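Local coordinates for Dps family protein (Staphylococcus aureus subsp. aureus, PDB 2D5K) that assembles into a dodecameric, ferritin-like cage that probably stores iron, protects against oxidative stress and compacts the nucleoid, at residues E11-Q15 / E79-V83. Residues are numbered along the deposited sequence; the frame is centred on the assembly and turned at random.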
# COMPACT_ATOMS: atom_id res chain seq x y z
N GLU B 11 36.55 -7.24 -15.56
CA GLU B 11 35.60 -8.27 -15.15
C GLU B 11 34.19 -7.69 -15.04
O GLU B 11 33.21 -8.35 -15.39
CB GLU B 11 36.00 -8.86 -13.79
CG GLU B 11 37.28 -9.69 -13.82
CD GLU B 11 37.23 -10.80 -14.85
OE1 GLU B 11 36.18 -11.47 -14.96
OE2 GLU B 11 38.25 -11.01 -15.55
N LEU B 12 34.08 -6.46 -14.55
CA LEU B 12 32.79 -5.80 -14.41
C LEU B 12 32.17 -5.55 -15.78
O LEU B 12 30.98 -5.83 -15.99
CB LEU B 12 32.94 -4.48 -13.64
CG LEU B 12 33.19 -4.61 -12.13
CD1 LEU B 12 33.71 -3.29 -11.57
CD2 LEU B 12 31.89 -5.01 -11.44
N ASN B 13 32.96 -5.04 -16.72
CA ASN B 13 32.45 -4.78 -18.06
C ASN B 13 32.07 -6.07 -18.78
O ASN B 13 31.14 -6.08 -19.59
CB ASN B 13 33.46 -3.99 -18.90
CG ASN B 13 33.25 -2.50 -18.79
OD1 ASN B 13 32.12 -2.03 -18.71
ND2 ASN B 13 34.35 -1.74 -18.81
N GLN B 14 32.79 -7.15 -18.50
CA GLN B 14 32.48 -8.43 -19.13
C GLN B 14 31.04 -8.80 -18.78
O GLN B 14 30.29 -9.29 -19.63
CB GLN B 14 33.43 -9.52 -18.62
CG GLN B 14 33.06 -10.94 -19.07
CD GLN B 14 33.21 -11.15 -20.57
OE1 GLN B 14 34.31 -11.04 -21.12
NE2 GLN B 14 32.11 -11.47 -21.24
N GLN B 15 30.64 -8.55 -17.53
CA GLN B 15 29.27 -8.86 -17.12
C GLN B 15 28.27 -7.83 -17.65
O GLN B 15 27.15 -8.18 -17.98
CB GLN B 15 29.17 -8.93 -15.59
CG GLN B 15 29.98 -10.08 -14.97
CD GLN B 15 29.74 -11.40 -15.66
OE1 GLN B 15 28.60 -11.77 -15.96
NE2 GLN B 15 30.81 -12.14 -15.92
N GLU B 79 30.67 -7.44 -28.65
CA GLU B 79 32.06 -7.84 -28.82
C GLU B 79 32.62 -8.61 -27.62
O GLU B 79 33.34 -9.59 -27.79
CB GLU B 79 32.94 -6.61 -29.07
CG GLU B 79 32.44 -5.70 -30.19
CD GLU B 79 33.38 -4.53 -30.45
OE1 GLU B 79 33.82 -3.88 -29.48
OE2 GLU B 79 33.66 -4.26 -31.64
N GLN B 80 32.29 -8.16 -26.41
CA GLN B 80 32.81 -8.79 -25.20
C GLN B 80 31.98 -9.95 -24.65
O GLN B 80 32.54 -10.89 -24.08
CB GLN B 80 32.96 -7.74 -24.10
CG GLN B 80 33.67 -6.46 -24.54
CD GLN B 80 33.80 -5.46 -23.40
OE1 GLN B 80 34.15 -4.30 -23.62
NE2 GLN B 80 33.53 -5.91 -22.18
N SER B 81 30.67 -9.88 -24.81
CA SER B 81 29.76 -10.90 -24.28
C SER B 81 30.03 -12.36 -24.64
O SER B 81 30.30 -12.69 -25.80
CB SER B 81 28.32 -10.56 -24.70
OG SER B 81 27.42 -11.55 -24.24
N ILE B 82 29.93 -13.25 -23.65
CA ILE B 82 30.10 -14.68 -23.90
C ILE B 82 28.70 -15.23 -24.16
O ILE B 82 28.52 -16.38 -24.55
CB ILE B 82 30.72 -15.43 -22.69
CG1 ILE B 82 29.83 -15.30 -21.46
CG2 ILE B 82 32.12 -14.89 -22.43
CD1 ILE B 82 30.24 -16.22 -20.32
N VAL B 83 27.70 -14.38 -23.93
CA VAL B 83 26.31 -14.75 -24.19
C VAL B 83 26.06 -14.35 -25.64
O VAL B 83 26.24 -13.19 -26.01
CB VAL B 83 25.33 -13.97 -23.28
CG1 VAL B 83 23.89 -14.26 -23.70
CG2 VAL B 83 25.54 -14.38 -21.83
O HOH W 1 35.10 -11.74 -23.78
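One turn of helix 5-32 faces the end of the short helix 74-80: the CA atoms of Q14 and Q80 are the closest pair, at 6.1 Å, and S81 (phi/psi -53/136) leaves helical geometry just afterwards. Only 195 Å² is buried, so the join is small. Q14 bends its side chain (chi1 t, chi2 p) so that NE2 donates to the backbone O of Q80 at 2.9 Å, with an N-H...O angle of 149°; NE2 also bonds N18. A water bridges the same two residues, donating to Q14 OE1 (2.9 Å) and Q80 O (2.7 Å). Q14 NE2 also lies 3.6 Å from I82 CG2. Q80 directs its CB toward the helix, bringing NE2 to 3.8 Å from N13 CB, while the side-chain carboxamide of N13 bonds V71 N and N69 O. Within the turn that follows, S81 OG donates to V83 O (2.7 Å). This side-chain-to-carbonyl docking fastens the short helix in the long connection between helices 38-65 and 92-120, a Dps hallmark, onto the ferritin-like four-helix bundle.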